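Multicopper oxidase (Uncultured bacterium, PDB 4E9X) probably oxidises its substrates one electron at a time at a mononuclear copper and reduces dioxygen to water at a copper cluster. Local coordinates at residues I98-Y103 and P121-P126; K138-M143 and F296-L301; K190-G195 and R236-I241; M210-K215 and D227-S232. All blocks are in the same frame, centred on the assembly; numbering follows the deposited sequence. Where two conformers were deposited one is given.

Interaction 1. Residues I98-Y103 and P121-P126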
# COMPACT_ATOMS: atom_id res chain seq x y z
N ILE A 98 7.82 14.51 -18.81
CA ILE A 98 6.42 14.90 -18.94
C ILE A 98 5.60 14.41 -17.76
O ILE A 98 5.94 13.51 -17.00
CB ILE A 98 5.88 14.30 -20.26
CG1 ILE A 98 5.86 12.75 -20.25
CG2 ILE A 98 6.65 14.81 -21.46
CD1 ILE A 98 5.37 12.07 -21.52
N GLY A 99 4.41 15.02 -17.68
CA GLY A 99 3.30 14.44 -16.90
C GLY A 99 3.02 15.16 -15.60
O GLY A 99 3.44 16.30 -15.35
N THR A 100 2.33 14.43 -14.72
CA THR A 100 1.98 14.92 -13.42
C THR A 100 3.18 14.82 -12.48
O THR A 100 3.49 13.73 -11.96
CB THR A 100 0.84 14.07 -12.83
OG1 THR A 100 -0.24 14.04 -13.79
CG2 THR A 100 0.33 14.67 -11.53
N LEU A 101 3.81 15.97 -12.25
CA LEU A 101 4.91 16.06 -11.29
C LEU A 101 4.47 16.90 -10.10
O LEU A 101 3.30 17.35 -10.04
CB LEU A 101 6.15 16.70 -11.95
CG LEU A 101 6.47 16.17 -13.36
CD1 LEU A 101 7.77 16.79 -13.87
CD2 LEU A 101 6.57 14.67 -13.42
N TRP A 102 5.36 17.12 -9.15
CA TRP A 102 5.00 18.00 -8.02
C TRP A 102 6.26 18.56 -7.41
O TRP A 102 7.35 18.19 -7.82
CB TRP A 102 4.15 17.27 -7.01
CG TRP A 102 4.68 16.08 -6.26
CD1 TRP A 102 5.21 14.94 -6.77
CD2 TRP A 102 4.68 15.94 -4.83
NE1 TRP A 102 5.55 14.09 -5.72
CE2 TRP A 102 5.24 14.68 -4.53
CE3 TRP A 102 4.25 16.75 -3.75
CZ2 TRP A 102 5.38 14.25 -3.20
CZ3 TRP A 102 4.40 16.32 -2.45
CH2 TRP A 102 4.97 15.06 -2.17
N TYR A 103 6.11 19.45 -6.46
CA TYR A 103 7.28 20.09 -5.88
C TYR A 103 7.00 20.16 -4.37
O TYR A 103 5.83 20.26 -3.94
CB TYR A 103 7.62 21.46 -6.53
CG TYR A 103 6.52 22.48 -6.32
CD1 TYR A 103 6.48 23.30 -5.19
CD2 TYR A 103 5.50 22.62 -7.26
CE1 TYR A 103 5.46 24.23 -5.00
CE2 TYR A 103 4.46 23.55 -7.10
CZ TYR A 103 4.46 24.32 -5.98
OH TYR A 103 3.46 25.26 -5.74
N PRO A 121 1.49 21.26 -7.14
CA PRO A 121 1.55 20.49 -8.37
C PRO A 121 2.35 21.14 -9.50
O PRO A 121 2.28 22.38 -9.64
CB PRO A 121 0.05 20.36 -8.76
CG PRO A 121 -0.52 21.72 -8.29
CD PRO A 121 0.28 22.12 -7.04
N LEU A 122 3.06 20.31 -10.25
CA LEU A 122 3.85 20.73 -11.41
C LEU A 122 3.39 19.89 -12.60
O LEU A 122 3.70 18.71 -12.64
CB LEU A 122 5.35 20.62 -11.10
CG LEU A 122 6.29 20.76 -12.30
CD1 LEU A 122 6.16 22.12 -13.01
CD2 LEU A 122 7.74 20.52 -11.84
N ILE A 123 2.68 20.51 -13.53
CA ILE A 123 2.10 19.75 -14.64
C ILE A 123 2.89 20.08 -15.88
O ILE A 123 2.95 21.25 -16.28
CB ILE A 123 0.61 20.09 -14.83
CG1 ILE A 123 -0.18 19.84 -13.53
CG2 ILE A 123 0.07 19.35 -16.03
CD1 ILE A 123 -0.05 18.40 -12.97
N VAL A 124 3.48 19.07 -16.50
CA VAL A 124 4.25 19.23 -17.73
C VAL A 124 3.43 18.61 -18.87
O VAL A 124 3.26 17.38 -18.90
CB VAL A 124 5.66 18.62 -17.61
CG1 VAL A 124 6.41 18.78 -18.95
CG2 VAL A 124 6.46 19.28 -16.46
N ASP A 125 2.96 19.44 -19.79
CA ASP A 125 2.19 18.88 -20.91
C ASP A 125 3.07 18.15 -21.90
O ASP A 125 4.00 18.79 -22.44
CB ASP A 125 1.42 19.95 -21.67
CG ASP A 125 0.18 20.49 -20.99
OD1 ASP A 125 -0.13 20.05 -19.86
OD2 ASP A 125 -0.48 21.38 -21.58
N PRO A 126 2.80 16.91 -22.26
CA PRO A 126 3.59 16.28 -23.31
C PRO A 126 3.34 16.98 -24.65
O PRO A 126 2.23 17.39 -24.98
CB PRO A 126 3.03 14.87 -23.42
CG PRO A 126 1.95 14.74 -22.39
CD PRO A 126 1.74 16.03 -21.68

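Interaction 2. Residues K138-M143 and F296-L301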
# COMPACT_ATOMS: atom_id res chain seq x y z
N LYS A 138 -12.25 18.08 -18.62
CA LYS A 138 -12.04 18.64 -17.29
C LYS A 138 -10.84 17.93 -16.66
O LYS A 138 -10.81 16.70 -16.72
CB LYS A 138 -13.27 18.40 -16.43
CG LYS A 138 -13.21 19.18 -15.09
CD LYS A 138 -14.36 18.73 -14.20
CE LYS A 138 -15.75 18.94 -14.82
NZ LYS A 138 -15.89 20.37 -15.21
N ASP A 139 -9.92 18.69 -16.12
CA ASP A 139 -8.68 18.19 -15.50
C ASP A 139 -8.74 18.55 -14.05
O ASP A 139 -9.12 19.68 -13.73
CB ASP A 139 -7.50 18.81 -16.29
CG ASP A 139 -6.16 18.17 -16.07
OD1 ASP A 139 -6.00 17.26 -15.25
OD2 ASP A 139 -5.23 18.62 -16.79
N VAL A 140 -8.44 17.60 -13.18
CA VAL A 140 -8.69 17.66 -11.75
C VAL A 140 -7.46 17.21 -10.98
O VAL A 140 -6.96 16.12 -11.21
CB VAL A 140 -9.86 16.69 -11.43
CG1 VAL A 140 -10.17 16.55 -9.94
CG2 VAL A 140 -11.13 17.15 -12.20
N ILE A 141 -7.02 18.05 -10.05
CA ILE A 141 -5.88 17.72 -9.17
C ILE A 141 -6.40 17.40 -7.80
O ILE A 141 -7.12 18.22 -7.21
CB ILE A 141 -4.89 18.90 -9.15
CG1 ILE A 141 -4.06 18.89 -10.47
CG2 ILE A 141 -3.97 18.90 -7.92
CD1 ILE A 141 -3.25 20.15 -10.72
N MET A 142 -6.00 16.25 -7.26
CA MET A 142 -6.35 15.82 -5.90
C MET A 142 -5.09 15.44 -5.12
O MET A 142 -4.49 14.37 -5.34
CB MET A 142 -7.29 14.60 -5.90
CG MET A 142 -8.67 14.98 -6.49
SD MET A 142 -9.83 13.66 -6.14
CE MET A 142 -11.27 14.11 -7.10
N MET A 143 -4.67 16.33 -4.19
CA MET A 143 -3.43 16.08 -3.43
C MET A 143 -3.83 15.69 -2.02
O MET A 143 -4.43 16.51 -1.28
CB MET A 143 -2.60 17.38 -3.41
CG MET A 143 -2.28 17.85 -4.84
SD MET A 143 -1.04 19.18 -4.93
CE MET A 143 0.46 18.25 -4.61
N PHE A 296 -10.17 22.00 -7.36
CA PHE A 296 -9.26 20.98 -7.89
C PHE A 296 -8.40 21.53 -9.01
O PHE A 296 -7.87 20.78 -9.83
CB PHE A 296 -10.07 19.76 -8.42
CG PHE A 296 -11.00 19.14 -7.41
CD1 PHE A 296 -10.48 18.30 -6.42
CD2 PHE A 296 -12.38 19.38 -7.41
CE1 PHE A 296 -11.31 17.68 -5.49
CE2 PHE A 296 -13.22 18.75 -6.47
CZ PHE A 296 -12.69 17.92 -5.50
N TYR A 297 -8.22 22.88 -9.02
CA TYR A 297 -7.39 23.56 -10.02
C TYR A 297 -7.94 23.43 -11.42
O TYR A 297 -7.28 23.74 -12.42
CB TYR A 297 -5.91 23.15 -9.95
CG TYR A 297 -5.05 23.97 -9.04
CD1 TYR A 297 -5.06 25.36 -9.04
CD2 TYR A 297 -4.14 23.33 -8.20
CE1 TYR A 297 -4.22 26.11 -8.19
CE2 TYR A 297 -3.30 24.05 -7.35
CZ TYR A 297 -3.34 25.43 -7.35
OH TYR A 297 -2.55 26.19 -6.52
N SER A 298 -9.23 23.02 -11.60
CA SER A 298 -9.70 22.74 -12.97
C SER A 298 -9.85 23.98 -13.81
O SER A 298 -9.71 23.91 -15.00
CB SER A 298 -11.07 22.04 -12.90
OG SER A 298 -10.98 20.79 -12.25
N GLU A 299 -10.12 25.12 -13.17
CA GLU A 299 -10.19 26.36 -13.99
C GLU A 299 -8.77 26.83 -14.31
O GLU A 299 -8.45 27.15 -15.47
CB GLU A 299 -10.99 27.44 -13.26
CG GLU A 299 -12.46 27.01 -13.12
CD GLU A 299 -13.12 26.67 -14.46
OE1 GLU A 299 -12.94 27.28 -15.54
OE2 GLU A 299 -13.88 25.69 -14.50
N SER A 300 -7.87 26.84 -13.33
CA SER A 300 -6.48 27.25 -13.62
C SER A 300 -5.86 26.38 -14.71
O SER A 300 -5.08 26.94 -15.49
CB SER A 300 -5.60 27.12 -12.37
OG SER A 300 -6.10 27.93 -11.32
N LEU A 301 -6.18 25.08 -14.72
CA LEU A 301 -5.58 24.18 -15.71
C LEU A 301 -5.99 24.55 -17.12
O LEU A 301 -5.29 24.10 -18.04
CB LEU A 301 -5.96 22.73 -15.39
CG LEU A 301 -5.12 22.17 -14.25
CD1 LEU A 301 -5.75 20.94 -13.63
CD2 LEU A 301 -3.71 21.76 -14.74
O HOH W 1 -10.10 21.58 -16.60

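Interaction 3. Residues K190-G195 and R236-I241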
# COMPACT_ATOMS: atom_id res chain seq x y z
N LYS A 190 -10.19 13.95 -16.39
CA LYS A 190 -8.86 13.42 -16.03
C LYS A 190 -8.67 13.77 -14.56
O LYS A 190 -8.79 14.96 -14.22
CB LYS A 190 -7.80 14.06 -16.93
CG LYS A 190 -6.37 13.70 -16.49
CD LYS A 190 -5.37 14.29 -17.50
CE LYS A 190 -3.96 13.89 -17.29
NZ LYS A 190 -3.64 12.48 -17.67
N ILE A 191 -8.39 12.78 -13.71
CA ILE A 191 -8.08 13.05 -12.29
C ILE A 191 -6.63 12.65 -12.05
O ILE A 191 -6.23 11.54 -12.41
CB ILE A 191 -9.05 12.36 -11.35
CG1 ILE A 191 -10.50 12.83 -11.67
CG2 ILE A 191 -8.70 12.68 -9.91
CD1 ILE A 191 -11.50 11.76 -11.57
N ARG A 192 -5.91 13.56 -11.42
CA ARG A 192 -4.50 13.34 -11.05
C ARG A 192 -4.45 13.24 -9.53
O ARG A 192 -4.68 14.26 -8.85
CB ARG A 192 -3.67 14.51 -11.55
CG ARG A 192 -3.78 14.72 -13.08
CD ARG A 192 -3.07 15.98 -13.48
NE ARG A 192 -3.36 16.48 -14.83
CZ ARG A 192 -2.47 16.48 -15.80
NH1 ARG A 192 -1.26 15.90 -15.73
NH2 ARG A 192 -2.82 17.06 -16.96
N PHE A 193 -4.15 12.04 -9.02
CA PHE A 193 -4.02 11.81 -7.59
C PHE A 193 -2.55 11.97 -7.16
O PHE A 193 -1.67 11.44 -7.85
CB PHE A 193 -4.42 10.37 -7.21
CG PHE A 193 -5.85 9.98 -7.54
CD1 PHE A 193 -6.94 10.66 -6.96
CD2 PHE A 193 -6.12 8.92 -8.35
CE1 PHE A 193 -8.24 10.26 -7.22
CE2 PHE A 193 -7.44 8.54 -8.64
CZ PHE A 193 -8.51 9.18 -8.03
N PHE A 194 -2.35 12.62 -6.02
CA PHE A 194 -0.99 12.77 -5.48
C PHE A 194 -0.94 12.32 -4.03
O PHE A 194 -1.79 12.76 -3.22
CB PHE A 194 -0.54 14.24 -5.49
CG PHE A 194 -0.57 15.00 -6.78
CD1 PHE A 194 0.59 15.57 -7.29
CD2 PHE A 194 -1.77 15.22 -7.48
CE1 PHE A 194 0.57 16.38 -8.44
CE2 PHE A 194 -1.83 16.03 -8.60
CZ PHE A 194 -0.65 16.63 -9.05
N GLY A 195 0.07 11.49 -3.73
CA GLY A 195 0.34 11.15 -2.34
C GLY A 195 1.25 12.24 -1.74
O GLY A 195 2.48 12.07 -1.63
N ARG A 236 2.09 9.45 -8.00
CA ARG A 236 0.92 10.03 -8.67
C ARG A 236 0.30 8.96 -9.55
O ARG A 236 0.97 8.09 -10.11
CB ARG A 236 1.28 11.27 -9.53
CG ARG A 236 1.62 12.50 -8.69
CD ARG A 236 3.07 12.55 -8.22
NE ARG A 236 3.98 12.60 -9.36
CZ ARG A 236 5.12 11.90 -9.49
NH1 ARG A 236 5.58 11.09 -8.55
NH2 ARG A 236 5.83 12.05 -10.62
N TYR A 237 -1.03 9.04 -9.66
CA TYR A 237 -1.77 8.25 -10.64
C TYR A 237 -2.67 9.19 -11.42
O TYR A 237 -3.33 10.03 -10.79
CB TYR A 237 -2.64 7.17 -9.96
CG TYR A 237 -1.75 6.08 -9.40
CD1 TYR A 237 -1.41 4.97 -10.21
CD2 TYR A 237 -1.23 6.14 -8.10
CE1 TYR A 237 -0.58 3.94 -9.71
CE2 TYR A 237 -0.41 5.14 -7.61
CZ TYR A 237 -0.09 4.05 -8.43
OH TYR A 237 0.75 3.04 -7.94
N ASP A 238 -2.74 9.04 -12.75
CA ASP A 238 -3.74 9.75 -13.53
C ASP A 238 -4.76 8.74 -13.99
O ASP A 238 -4.40 7.65 -14.44
CB ASP A 238 -3.17 10.42 -14.78
CG ASP A 238 -2.08 11.46 -14.65
OD1 ASP A 238 -1.50 11.65 -13.56
OD2 ASP A 238 -1.85 12.13 -15.67
N VAL A 239 -6.03 9.14 -13.91
CA VAL A 239 -7.11 8.27 -14.37
C VAL A 239 -8.03 9.11 -15.27
O VAL A 239 -7.99 10.35 -15.29
CB VAL A 239 -7.92 7.68 -13.20
CG1 VAL A 239 -6.98 6.95 -12.22
CG2 VAL A 239 -8.76 8.76 -12.48
N ILE A 240 -8.88 8.40 -16.02
CA ILE A 240 -9.98 8.99 -16.78
C ILE A 240 -11.28 8.41 -16.26
O ILE A 240 -11.42 7.18 -16.12
CB ILE A 240 -9.83 8.65 -18.30
CG1 ILE A 240 -8.54 9.24 -18.90
CG2 ILE A 240 -11.06 9.10 -19.05
CD1 ILE A 240 -8.59 10.76 -18.95
N ILE A 241 -12.24 9.30 -16.01
CA ILE A 241 -13.63 8.90 -15.77
C ILE A 241 -14.47 9.43 -16.92
O ILE A 241 -14.42 10.62 -17.23
CB ILE A 241 -14.17 9.42 -14.43
CG1 ILE A 241 -13.49 8.66 -13.27
CG2 ILE A 241 -15.70 9.29 -14.39
CD1 ILE A 241 -13.89 9.13 -11.89
O HOH W 2 -5.59 10.43 -17.39

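Interaction 4. Residues M210-K215 and D227-S232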
# COMPACT_ATOMS: atom_id res chain seq x y z
N MET A 210 -12.64 3.97 -13.00
CA MET A 210 -11.56 4.83 -13.43
C MET A 210 -10.63 4.02 -14.35
O MET A 210 -10.25 2.88 -14.05
CB MET A 210 -10.72 5.27 -12.23
CG MET A 210 -11.51 6.25 -11.34
SD MET A 210 -10.66 6.60 -9.77
CE MET A 210 -11.06 5.14 -8.80
N LEU A 211 -10.23 4.59 -15.46
CA LEU A 211 -9.20 4.00 -16.30
C LEU A 211 -7.86 4.60 -15.87
O LEU A 211 -7.66 5.80 -16.07
CB LEU A 211 -9.45 4.30 -17.78
CG LEU A 211 -8.39 3.68 -18.71
CD1 LEU A 211 -8.40 2.15 -18.64
CD2 LEU A 211 -8.61 4.15 -20.15
N VAL A 212 -7.01 3.79 -15.26
CA VAL A 212 -5.68 4.25 -14.81
C VAL A 212 -4.77 4.29 -16.03
O VAL A 212 -4.46 3.26 -16.64
CB VAL A 212 -5.14 3.31 -13.73
CG1 VAL A 212 -3.79 3.86 -13.28
CG2 VAL A 212 -6.11 3.14 -12.55
N THR A 213 -4.35 5.51 -16.41
CA THR A 213 -3.56 5.68 -17.62
C THR A 213 -2.11 6.04 -17.38
O THR A 213 -1.31 5.85 -18.28
CB THR A 213 -4.19 6.83 -18.47
OG1 THR A 213 -4.24 8.03 -17.71
CG2 THR A 213 -5.64 6.51 -18.87
N HIS A 214 -1.77 6.62 -16.22
CA HIS A 214 -0.40 7.09 -15.98
C HIS A 214 0.03 6.79 -14.54
O HIS A 214 -0.78 6.98 -13.62
CB HIS A 214 -0.22 8.60 -16.16
CG HIS A 214 -0.51 9.16 -17.53
ND1 HIS A 214 -1.80 9.16 -18.07
CD2 HIS A 214 0.32 9.74 -18.43
CE1 HIS A 214 -1.70 9.74 -19.25
NE2 HIS A 214 -0.43 10.09 -19.51
N LYS A 215 1.26 6.38 -14.43
CA LYS A 215 1.90 6.15 -13.13
C LYS A 215 3.06 7.14 -13.03
O LYS A 215 3.93 7.16 -13.91
CB LYS A 215 2.38 4.69 -13.04
CG LYS A 215 3.44 4.42 -12.00
CD LYS A 215 3.03 4.70 -10.55
CE LYS A 215 4.20 4.29 -9.66
NZ LYS A 215 4.17 5.05 -8.40
N ASP A 227 -11.94 0.59 -9.54
CA ASP A 227 -12.85 1.48 -8.82
C ASP A 227 -12.20 2.03 -7.55
O ASP A 227 -12.75 2.99 -6.97
CB ASP A 227 -14.19 0.77 -8.56
CG ASP A 227 -14.15 -0.40 -7.61
OD1 ASP A 227 -13.51 -0.36 -6.53
OD2 ASP A 227 -14.80 -1.41 -7.93
N THR A 228 -11.02 1.51 -7.16
CA THR A 228 -10.31 1.99 -5.96
C THR A 228 -8.83 2.02 -6.30
O THR A 228 -8.24 1.02 -6.69
CB THR A 228 -10.57 1.04 -4.78
OG1 THR A 228 -11.98 0.98 -4.51
CG2 THR A 228 -9.88 1.52 -3.47
N VAL A 229 -8.21 3.21 -6.19
CA VAL A 229 -6.81 3.36 -6.55
C VAL A 229 -6.02 3.73 -5.31
O VAL A 229 -6.28 4.77 -4.68
CB VAL A 229 -6.66 4.50 -7.60
CG1 VAL A 229 -5.20 4.79 -7.86
CG2 VAL A 229 -7.37 4.14 -8.92
N LEU A 230 -5.05 2.90 -4.95
CA LEU A 230 -4.22 3.14 -3.76
C LEU A 230 -3.10 4.11 -4.11
O LEU A 230 -2.34 3.87 -5.05
CB LEU A 230 -3.59 1.83 -3.29
CG LEU A 230 -2.86 1.91 -1.95
CD1 LEU A 230 -3.89 2.22 -0.86
CD2 LEU A 230 -2.09 0.61 -1.66
N VAL A 231 -3.05 5.20 -3.33
CA VAL A 231 -2.05 6.23 -3.57
C VAL A 231 -1.21 6.39 -2.31
O VAL A 231 -1.76 6.62 -1.24
CB VAL A 231 -2.77 7.57 -3.87
CG1 VAL A 231 -1.77 8.68 -4.17
CG2 VAL A 231 -3.79 7.40 -5.01
N SER A 232 0.10 6.23 -2.42
CA SER A 232 1.00 6.25 -1.28
C SER A 232 1.98 7.42 -1.41
O SER A 232 2.03 8.04 -2.51
CB SER A 232 1.69 4.89 -1.16
OG SER A 232 2.87 4.72 -1.90

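Interaction 1. Residues I98-Y103 and P121-P126
G99 pairs with V124, and L101 with L122, as antiparallel hydrogen-bonded pairs; T100–I123 and W102–P121 are the non-hydrogen-bonded pairs that alternate with them. The axes of 101-103 and 121-125 approach to 4.1 Å, their directions 145° apart. Each hydrogen-bonded pair makes two bonds, including G99 N to V124 O at 2.9 Å and L101 N to L122 O at 2.8 Å. At the backbone angles of G99, with phi at 106°, a side chain would collide with the carbonyl oxygen of I98, which explains a glycine just before the corner at T100. On one face L101, L122 and V124 pack together, L101 CD1 lying 3.8 Å from V124 CG2. On the other, T100 and I123 lie side by side, with T100 CG2 4.0 Å from I123 CD1, while T100 OG1 is bonded to D238. I98 crosses P126 at about a right angle, its CG2 3.9 Å from P126 CA. With chi1 at 63°, Y103 CG is set between the backbone N and the carbonyl carbon, from where the ring turns its edge to P121, CE2 lying 3.5 Å from P121 O. An alanine at Y103 would probably leave a gap beside P121 and L122 and deprive P35 O of the hydroxyl bonded to it. The W102 ring meets H62 and H104, two copper ligands, and its side chain is about 4 Å from a bound copper. Such a strand pair, one member running into the copper ligands H104 and C105, is characteristic of the cupredoxin sandwich of multicopper oxidases.

Interaction 2. Residues K138-M143 and F296-L301
S298 OG donates to D139 O over 2.6 Å, and I141 N donates to F296 O over 2.9 Å, close to straight at 164°. These two bonds fix the loop 296-301 along the strand 138-143. Beside them, V140 and F296 lie side by side and point the same way, V140 CG1 being 3.6 Å from F296 CB. The F296 ring turns its edge to I141 O, which lies in the ring plane 3.5 Å from CD1. M142 reaches the same ring: its CG is 3.8 Å from F296 CD1, and its sulfur, 5.3 Å from the ring centroid, makes an oblique Met-aromatic contact. An alanine at F296 would probably open a gap beside M142 and L181, while the CB contact with V140 would remain possible. Past S298, L301 crosses D139 at about a right angle, its CD1 3.7 Å from D139 CG, and the same methyl meets I141 CD1. One water bridges D139 N and S298 O.

Farther out, the D139 carboxylate is held by a salt bridge from OD1 to R192 NE, and Y297 OH is bonded to G34 O. L301 N bonds back to Y297 O within the loop, whose residues 298-301 have helical backbone angles. The loop, on its way from strand 270-275 to strand 306-308, packs between strand 138-147 of the second cupredoxin-like domain and strands 36-40 and 119-125 of the first.

Interaction 3. Residues K190-G195 and R236-I241
The K190 side chain runs over one face of the sheet to D238. CB lies 3.9 Å from I240 CD1, and CG passes V239 O. The chain is extended as far as CE, which sits over the centre of the R192 guanidinium, 3.3 Å above its plane. A bend at chi4 (74°) then places NZ beside D238, where it donates to OD2 at 2.7 Å in a salt bridge. It meets that oxygen on the anti side, 21° out of the carboxylate plane. NZ also donates to a water at 2.8 Å and forms a second salt bridge with E133. R192 NH1 is a long 3.8 Å from D238 OD2, which lies well out of the guanidinium plane, so that pair rests on charge alone; R192 NE pairs instead with D139. The carboxylate would probably be stabilised as an anion by the two cations, and its OD1 is bonded to T100 OG1.

Beneath this network the strands 190-195 and 236-241 run antiparallel at 163°, neighbours within one sheet of the second cupredoxin-like domain. I191 pairs with V239, and F193 with Y237, through two backbone bonds each. On the face opposite K190, F193 CE2 lies 3.9 Å from V239 CG1, and I191 CG2 sits above one face of the F193 ring, offset toward the rim. I191 CD1 meets I241 CD1 at 3.6 Å. Back on the K190 face, F194 CD1 is 3.5 Å from R236 CG. R236 NH1 bonds to G234 O, NE to T100 O, and NH2 forms a salt bridge with D227 of the second subunit.

Interaction 4. Residues M210-K215 and D227-S232
The interior of a cupredoxin-like sandwich is where M210 and V229 meet, one from each of two facing sheets. Strands 210-215 and 228-231 are not bonded to each other: their axes come no closer than 9.0 Å and their directions differ by 40°. Three side chains bridge the distance. M210 has CG anti to its carbonyl carbon, and a bend at chi3 (-79°) places CE 3.3 Å from D227 O and 3.8 Å from V229 CG2. The sulfur stands a little farther back, M210 SD being 4.2 Å from V229 CG2, so the methyl end of the chain does most of the touching. V212 and V229 reach toward each other tip to tip, their CG2 atoms 4.0 Å apart. V229 CG2 therefore has both M210 and V212 as neighbours.

This is sheet-to-sheet packing of small apolar tips, with M210 also touching V239 and I241 of its own sheet and S205 of the facing one. Farther along, strand 210-215 carries a classic beta bulge, T213 and H214 both standing opposite D238.

D227 O, beside the M210 methyl, is also hydrogen-bonded to ND1 of H204, a residue of the pocket that holds an oxygen molecule. The D227 side chain leaves the contact: T228 OG1 donates to D227 OD1 at 2.9 Å, and that oxygen also bonds to H62 NE2 of the third subunit.

How the interactions relate
Interactions 2, 3 and 4 all reach one sheet, ordered 138-147, 187-195, 236-243, 210-215. Interactions 3 and 4 have centres about 6 Å apart and are joined by I240 N to L211 O at 2.9 Å; interactions 2 and 3, about 10 Å apart, are joined by V140 O to R192 N at 2.8 Å. Interaction 1 lies in the first cupredoxin-like domain and docks on interaction 3, where T100 OG1 meets D238 OD1 at 2.7 Å, and on interaction 2 by P121 against Y297 and I141. Interactions 1 and 4 do not touch, but the W102 side chain comes to about 4 Å of a bound copper and the T228 side chain to about 6 Å of a bound copper.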